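Side-chain contacts in ATP12 ATPase (PDB 2R31), which is a chaperone of the ATP12 family, which probably assists assembly of the F1 part of ATP synthase: residues G94-T99 against D171-P176; S103-A108 against R114-G119; A184-R189 against R232-T237. All blocks are in the same frame, centred on the assembly; numbering follows the deposited sequence.

Contact 1 of 3, residues G94-T99 against D171-P176; sequences GDYGGT and DLVTLP
T174, which meets Y96 across this contact, hydrogen-bonds through OG1 to the backbone O of H170, one helical turn earlier. Its chi1 of 62° places OG1 between the backbone N and the carbonyl carbon, where it can reach that oxygen. The methyl is then anti to the carbonyl carbon. T174 CG2 approaches Y96 OH to 3.8 Å, an apolar methyl beside the phenol oxygen with no bond between them. V173 supplies the closer packing. Its CG1 sits over one face of the Y96 ring, displaced toward the CG side, and comes within 3.6 Å of Y96 CG. This is a CH-pi contact: V173 CG1 lies 3.9 Å from the ring centroid and 23° off the ring normal. CG1 is anti to the backbone N of V173 (chi1 173°), which aims it at the ring. The contact joins the C-terminal parts of two helices, 86-95 and 163-174. Around Y96 the chain tightens into a 3-10 turn, in which T99 N bonds to Y96 O at 3.0 Å. The Y96 side chain reaches out from this turn, across to the other helix. L179 of helix 179-186 touches both Y96 and V173. L93 of helix 86-95 touches V173 and T174.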
# COMPACT_ATOMS: atom_id res chain seq x y z
N GLY A 94 -11.80 0.29 -4.18
CA GLY A 94 -13.00 -0.27 -3.60
C GLY A 94 -13.52 -1.45 -4.42
O GLY A 94 -14.12 -2.40 -3.86
N ASP A 95 -13.35 -1.42 -5.73
CA ASP A 95 -13.79 -2.48 -6.61
C ASP A 95 -13.05 -3.80 -6.38
O ASP A 95 -13.58 -4.86 -6.77
CB ASP A 95 -13.64 -2.11 -8.05
CG ASP A 95 -14.63 -1.18 -8.56
OD1 ASP A 95 -15.69 -0.94 -7.90
OD2 ASP A 95 -14.35 -0.64 -9.67
N TYR A 96 -11.89 -3.78 -5.72
CA TYR A 96 -11.27 -5.06 -5.37
C TYR A 96 -12.13 -5.86 -4.39
O TYR A 96 -11.94 -7.07 -4.27
CB TYR A 96 -9.87 -4.85 -4.78
CG TYR A 96 -8.76 -4.76 -5.79
CD1 TYR A 96 -8.49 -3.59 -6.49
CD2 TYR A 96 -7.98 -5.87 -6.08
CE1 TYR A 96 -7.49 -3.50 -7.38
CE2 TYR A 96 -6.94 -5.77 -6.98
CZ TYR A 96 -6.70 -4.57 -7.65
OH TYR A 96 -5.66 -4.56 -8.55
N GLY A 97 -13.11 -5.25 -3.73
CA GLY A 97 -14.07 -6.06 -2.97
C GLY A 97 -14.79 -7.11 -3.75
O GLY A 97 -15.24 -8.08 -3.22
N GLY A 98 -14.95 -6.88 -5.04
CA GLY A 98 -15.62 -7.83 -5.94
C GLY A 98 -14.65 -8.81 -6.62
O GLY A 98 -15.13 -9.69 -7.34
N THR A 99 -13.35 -8.64 -6.42
CA THR A 99 -12.30 -9.43 -7.01
C THR A 99 -11.24 -9.71 -5.96
O THR A 99 -10.04 -9.48 -6.18
CB THR A 99 -11.65 -8.72 -8.23
OG1 THR A 99 -11.00 -7.49 -7.83
CG2 THR A 99 -12.63 -8.38 -9.34
N ASP A 171 -0.99 0.15 -2.64
CA ASP A 171 -0.18 -1.07 -2.86
C ASP A 171 -0.52 -2.18 -1.89
O ASP A 171 -0.31 -3.36 -2.17
CB ASP A 171 1.30 -0.75 -2.81
CG ASP A 171 1.82 0.05 -3.97
OD1 ASP A 171 1.05 0.36 -4.91
OD2 ASP A 171 3.04 0.32 -3.92
N LEU A 172 -1.03 -1.83 -0.70
CA LEU A 172 -1.51 -2.82 0.26
C LEU A 172 -2.70 -3.61 -0.28
O LEU A 172 -2.96 -4.72 0.20
CB LEU A 172 -1.83 -2.15 1.60
CG LEU A 172 -0.64 -1.57 2.32
CD1 LEU A 172 -1.12 -0.67 3.48
CD2 LEU A 172 0.33 -2.61 2.81
N VAL A 173 -3.41 -3.07 -1.26
CA VAL A 173 -4.47 -3.75 -1.96
C VAL A 173 -3.97 -4.42 -3.23
O VAL A 173 -4.19 -5.59 -3.48
CB VAL A 173 -5.64 -2.78 -2.31
CG1 VAL A 173 -6.68 -3.43 -3.19
CG2 VAL A 173 -6.25 -2.25 -1.01
N THR A 174 -3.29 -3.63 -4.10
CA THR A 174 -2.99 -4.14 -5.44
C THR A 174 -1.93 -5.19 -5.46
O THR A 174 -1.98 -6.11 -6.32
CB THR A 174 -2.66 -2.99 -6.42
OG1 THR A 174 -1.48 -2.34 -5.93
CG2 THR A 174 -3.77 -1.98 -6.52
N LEU A 175 -0.93 -5.12 -4.60
CA LEU A 175 0.15 -6.10 -4.70
C LEU A 175 -0.35 -7.47 -4.24
O LEU A 175 -0.18 -8.46 -5.00
CB LEU A 175 1.42 -5.56 -4.04
CG LEU A 175 1.89 -4.16 -4.50
CD1 LEU A 175 3.14 -3.75 -3.75
CD2 LEU A 175 2.10 -4.06 -6.01
N PRO A 176 -1.03 -7.66 -3.09
CA PRO A 176 -1.59 -8.96 -2.80
C PRO A 176 -2.87 -9.28 -3.56
O PRO A 176 -3.30 -10.43 -3.63
CB PRO A 176 -1.83 -8.88 -1.30
CG PRO A 176 -2.13 -7.43 -0.99
CD PRO A 176 -1.14 -6.73 -1.95

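Contact 2 of 3, residues S103-A108 against R114-G119; sequences SYRADA and RAQAEG
Q116 reaches from helix 110-130 to A106. Its OE1 accepts a hydrogen bond from A106 N at 2.8 Å. The N-H...O angle is 147°, and the donor lies in the carbonyl plane, on a lone pair. Q116 CG is anti to its own carbonyl carbon, and beyond CG the side chain is straight, which carries the amide out to the chain just after the strand. Its other end, NE2, is bonded to D202. Together these bonds fix which way round the amide sits. The R105 and Q116 side chains run antiparallel alongside each other, with the guanidinium and amide planes 69° apart. R105 CB is 3.5 Å from Q116 OE1. R105 CG is likewise anti to its carbonyl carbon, but the arginine bends at chi2 (-64°). Its guanidinium thus lies beside the helix, where NH1 comes within 3.6 Å of A117 CA. The Q116 backbone O lies over one face of the guanidinium, toward its rim. No bond is made there: R105 NE bonds to L102 O, and NH1 forms a salt bridge with D121. A bound TRS molecule, probably from the crystallisation liquor, lies about 3 Å from the R105 side chain. The segments belong to a beta-alpha-beta unit, in which helix 110-130 links the parallel strands 104-105 and 138-139. A leucine in place of Q116 would probably leave A106 N without its acceptor and D202 without its amide donor. A neutral amide thus ties the helix to the chain just after the strand, while the charge of R105 is probably balanced, at least in part, by D121.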
# COMPACT_ATOMS: atom_id res chain seq x y z
N SER A 103 -11.71 -14.25 -1.47
CA SER A 103 -12.97 -14.86 -1.93
C SER A 103 -12.75 -16.02 -2.87
O SER A 103 -13.65 -16.86 -3.01
CB SER A 103 -13.83 -13.84 -2.71
OG SER A 103 -14.38 -12.86 -1.87
N TYR A 104 -11.63 -16.12 -3.54
CA TYR A 104 -11.44 -17.06 -4.67
C TYR A 104 -10.59 -18.23 -4.21
O TYR A 104 -9.35 -18.25 -4.38
CB TYR A 104 -10.88 -16.29 -5.93
CG TYR A 104 -12.09 -15.54 -6.43
CD1 TYR A 104 -13.02 -16.19 -7.25
CD2 TYR A 104 -12.35 -14.24 -6.09
CE1 TYR A 104 -14.15 -15.57 -7.72
CE2 TYR A 104 -13.47 -13.59 -6.54
CZ TYR A 104 -14.37 -14.25 -7.37
OH TYR A 104 -15.52 -13.59 -7.83
N ARG A 105 -11.22 -19.23 -3.62
CA ARG A 105 -10.53 -20.39 -3.00
C ARG A 105 -10.21 -21.40 -4.07
O ARG A 105 -10.85 -21.44 -5.13
CB ARG A 105 -11.44 -21.00 -1.91
CG ARG A 105 -12.01 -20.11 -0.83
CD ARG A 105 -10.98 -19.50 0.05
NE ARG A 105 -11.35 -18.42 0.95
CZ ARG A 105 -11.74 -18.56 2.21
NH1 ARG A 105 -11.83 -19.77 2.73
NH2 ARG A 105 -12.01 -17.45 2.91
N ALA A 106 -9.21 -22.23 -3.82
CA ALA A 106 -9.05 -23.46 -4.59
C ALA A 106 -10.24 -24.40 -4.42
O ALA A 106 -10.99 -24.46 -3.44
CB ALA A 106 -7.78 -24.14 -4.12
N ASP A 107 -10.38 -25.26 -5.36
CA ASP A 107 -11.28 -26.38 -5.09
C ASP A 107 -10.51 -27.68 -4.84
O ASP A 107 -11.19 -28.67 -4.61
CB ASP A 107 -12.35 -26.42 -6.17
CG ASP A 107 -11.83 -26.83 -7.52
OD1 ASP A 107 -10.64 -27.12 -7.66
OD2 ASP A 107 -12.67 -26.79 -8.42
N ALA A 108 -9.20 -27.67 -4.89
CA ALA A 108 -8.36 -28.82 -4.68
C ALA A 108 -6.92 -28.39 -4.64
O ALA A 108 -6.56 -27.34 -5.18
CB ALA A 108 -8.49 -29.80 -5.84
N ARG A 114 -8.18 -26.29 3.03
CA ARG A 114 -8.12 -26.10 4.47
C ARG A 114 -7.12 -25.01 4.87
O ARG A 114 -7.38 -24.21 5.77
CB ARG A 114 -7.84 -27.40 5.22
CG ARG A 114 -9.00 -28.37 5.03
CD ARG A 114 -8.91 -29.53 6.01
NE ARG A 114 -9.98 -30.50 5.78
CZ ARG A 114 -9.84 -31.60 5.09
NH1 ARG A 114 -8.66 -31.94 4.60
NH2 ARG A 114 -10.90 -32.37 4.92
N ALA A 115 -5.96 -24.96 4.22
CA ALA A 115 -4.95 -23.94 4.51
C ALA A 115 -5.49 -22.54 4.25
O ALA A 115 -5.28 -21.59 4.99
CB ALA A 115 -3.67 -24.15 3.73
N GLN A 116 -6.18 -22.38 3.12
CA GLN A 116 -6.78 -21.10 2.76
C GLN A 116 -7.82 -20.71 3.81
O GLN A 116 -7.88 -19.56 4.24
CB GLN A 116 -7.38 -21.14 1.36
CG GLN A 116 -6.39 -21.21 0.19
CD GLN A 116 -7.09 -21.46 -1.15
OE1 GLN A 116 -8.16 -22.01 -1.19
NE2 GLN A 116 -6.46 -21.12 -2.28
N ALA A 117 -8.68 -21.64 4.24
CA ALA A 117 -9.71 -21.32 5.20
C ALA A 117 -9.09 -20.91 6.51
O ALA A 117 -9.52 -19.93 7.15
CB ALA A 117 -10.64 -22.53 5.37
N GLU A 118 -8.05 -21.65 6.96
CA GLU A 118 -7.42 -21.32 8.25
C GLU A 118 -6.90 -19.90 8.28
O GLU A 118 -7.03 -19.19 9.28
CB GLU A 118 -6.28 -22.29 8.55
CG GLU A 118 -5.55 -22.03 9.86
CD GLU A 118 -4.29 -22.82 10.09
OE1 GLU A 118 -3.62 -23.29 9.14
OE2 GLU A 118 -3.94 -22.95 11.26
N GLY A 119 -6.26 -19.53 7.18
CA GLY A 119 -5.66 -18.19 7.15
C GLY A 119 -6.64 -17.08 6.86
O GLY A 119 -6.55 -15.97 7.38

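Contact 3 of 3, residues A184-R189 against R232-T237; sequences AVIRGR and RFWHLT
I186 and W234 mark the closest backbone approach, with 6.8 Å between their CA atoms. I186 ends helix 179-186, and W234 lies in the last turn of helix 214-236. Just beyond I186 the chain leaves its helix in a Schellman motif: G188 has positive phi, R189 N bonds to A184 O at 2.8 Å, and G188 N bonds to V185 O. I186 covers one face of the indole. Its CB stands 3.6 Å from the centroid of the W234 six-membered ring, only 9° off the normal. The branches spread from there. CG2 packs at 3.6 Å on W234 CD2. With chi1 at 66°, CG1 stands between the backbone N and the carbonyl carbon, which sends CD1 out on the same side, above the outer atoms of the six-membered ring, 3.8 Å from W234 CH2. I186 O comes 3.3 Å from W234 NE1, but the angle is too poor for a hydrogen bond. R187 crosses the indole at about a right angle, its guanidinium plane 82° from the ring. Its NH2 meets W234 CH2 obliquely at 3.9 Å, while NH1 forms a salt bridge with E157. L172 of helix 163-174 backs I186, and A168 of that helix touches W234. Across the two segments the chemistry is thus apolar and CH-pi, and the charge of R187 is probably balanced by E157 rather than by the indole.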
# COMPACT_ATOMS: atom_id res chain seq x y z
N ALA A 184 -7.36 -4.39 6.32
CA ALA A 184 -6.96 -4.95 7.61
C ALA A 184 -5.65 -4.36 8.08
O ALA A 184 -5.46 -4.19 9.30
CB ALA A 184 -6.89 -6.46 7.51
N VAL A 185 -4.74 -4.01 7.18
CA VAL A 185 -3.49 -3.36 7.58
C VAL A 185 -3.80 -1.95 8.06
O VAL A 185 -3.40 -1.53 9.16
CB VAL A 185 -2.45 -3.38 6.46
CG1 VAL A 185 -1.24 -2.52 6.87
CG2 VAL A 185 -2.03 -4.80 6.14
N ILE A 186 -4.48 -1.13 7.25
CA ILE A 186 -4.66 0.27 7.65
C ILE A 186 -5.57 0.41 8.87
O ILE A 186 -5.45 1.39 9.61
CB ILE A 186 -5.11 1.16 6.47
CG1 ILE A 186 -6.48 0.86 5.94
CG2 ILE A 186 -4.05 1.16 5.36
CD1 ILE A 186 -7.14 2.01 5.19
N ARG A 187 -6.47 -0.56 9.09
CA ARG A 187 -7.39 -0.54 10.26
C ARG A 187 -6.79 -1.26 11.46
O ARG A 187 -7.49 -1.33 12.49
CB ARG A 187 -8.77 -1.04 9.87
CG ARG A 187 -9.46 -0.22 8.80
CD ARG A 187 -9.41 1.27 8.98
NE ARG A 187 -10.29 2.01 8.09
CZ ARG A 187 -10.21 3.32 7.91
NH1 ARG A 187 -11.14 3.91 7.14
NH2 ARG A 187 -9.24 4.04 8.46
N GLY A 188 -5.59 -1.78 11.38
CA GLY A 188 -4.91 -2.32 12.54
C GLY A 188 -5.25 -3.72 12.94
O GLY A 188 -4.82 -4.13 14.01
N ARG A 189 -5.91 -4.46 12.08
CA ARG A 189 -6.23 -5.86 12.36
C ARG A 189 -5.03 -6.79 12.14
O ARG A 189 -4.91 -7.80 12.87
CB ARG A 189 -7.44 -6.27 11.54
CG ARG A 189 -7.82 -7.76 11.60
CD ARG A 189 -8.13 -8.27 12.98
NE ARG A 189 -8.49 -9.67 12.98
CZ ARG A 189 -7.62 -10.68 12.86
NH1 ARG A 189 -6.34 -10.40 12.77
NH2 ARG A 189 -8.07 -11.95 12.85
N ARG A 232 4.24 2.04 6.43
CA ARG A 232 4.94 3.17 7.09
C ARG A 232 4.32 4.50 6.69
O ARG A 232 4.12 5.38 7.51
CB ARG A 232 6.43 3.08 6.71
CG ARG A 232 7.28 4.18 7.29
CD ARG A 232 7.29 4.23 8.81
NE ARG A 232 8.38 5.07 9.27
CZ ARG A 232 8.47 5.55 10.49
NH1 ARG A 232 7.55 5.27 11.40
NH2 ARG A 232 9.52 6.31 10.81
N PHE A 233 4.03 4.67 5.38
CA PHE A 233 3.42 5.90 4.90
C PHE A 233 2.05 6.09 5.53
O PHE A 233 1.69 7.23 5.89
CB PHE A 233 3.36 5.84 3.36
CG PHE A 233 3.09 7.15 2.69
CD1 PHE A 233 4.06 8.13 2.66
CD2 PHE A 233 1.89 7.46 2.07
CE1 PHE A 233 3.90 9.33 2.00
CE2 PHE A 233 1.72 8.66 1.38
CZ PHE A 233 2.72 9.56 1.35
N TRP A 234 1.26 5.03 5.68
CA TRP A 234 -0.02 5.10 6.37
C TRP A 234 0.17 5.68 7.77
O TRP A 234 -0.48 6.65 8.18
CB TRP A 234 -0.69 3.69 6.45
CG TRP A 234 -1.90 3.79 7.33
CD1 TRP A 234 -1.95 3.49 8.66
CD2 TRP A 234 -3.18 4.29 6.98
NE1 TRP A 234 -3.20 3.78 9.15
CE2 TRP A 234 -3.98 4.26 8.16
CE3 TRP A 234 -3.78 4.75 5.81
CZ2 TRP A 234 -5.30 4.68 8.18
CZ3 TRP A 234 -5.08 5.17 5.82
CH2 TRP A 234 -5.84 5.13 7.00
N HIS A 235 1.04 5.06 8.56
CA HIS A 235 1.18 5.48 9.95
C HIS A 235 1.67 6.92 10.05
O HIS A 235 1.20 7.70 10.91
CB HIS A 235 2.08 4.53 10.72
CG HIS A 235 1.49 3.20 10.96
ND1 HIS A 235 0.31 3.03 11.63
CD2 HIS A 235 1.92 2.00 10.54
CE1 HIS A 235 0.05 1.70 11.64
NE2 HIS A 235 1.03 1.05 11.01
N LEU A 236 2.64 7.31 9.22
CA LEU A 236 3.19 8.64 9.30
C LEU A 236 2.22 9.73 8.91
O LEU A 236 2.43 10.88 9.26
CB LEU A 236 4.45 8.76 8.45
CG LEU A 236 5.68 8.05 9.00
CD1 LEU A 236 6.77 8.05 7.94
CD2 LEU A 236 6.20 8.69 10.26
N THR A 237 1.18 9.39 8.14
CA THR A 237 0.21 10.37 7.65
C THR A 237 -1.03 10.47 8.53
O THR A 237 -1.93 11.26 8.21
CB THR A 237 -0.13 10.12 6.19
OG1 THR A 237 -0.70 8.82 6.02
CG2 THR A 237 1.09 10.35 5.30

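In the fold
Following the chain from the N terminus, helix 86-95 opens contact 1 at 94-99. Strand 104-105 comes next and opens contact 2, which closes after a few residues on helix 110-130. Contact 2 is therefore a short local loop, nested inside the long one. That long loop closes when helix 163-174 brings 171-176 to Y96. Contact 3 follows in series: helix 179-186 opens it, and the C-terminal helix 214-236 closes it. No contacts cross. Contact 1 touches both others, through G98 beside Y104 and L172 against V185 and I186. Contacts 2 and 3 do not touch. Together they tie the beta-alpha-beta unit and helices 86-95, 163-174, 179-186 and 214-236.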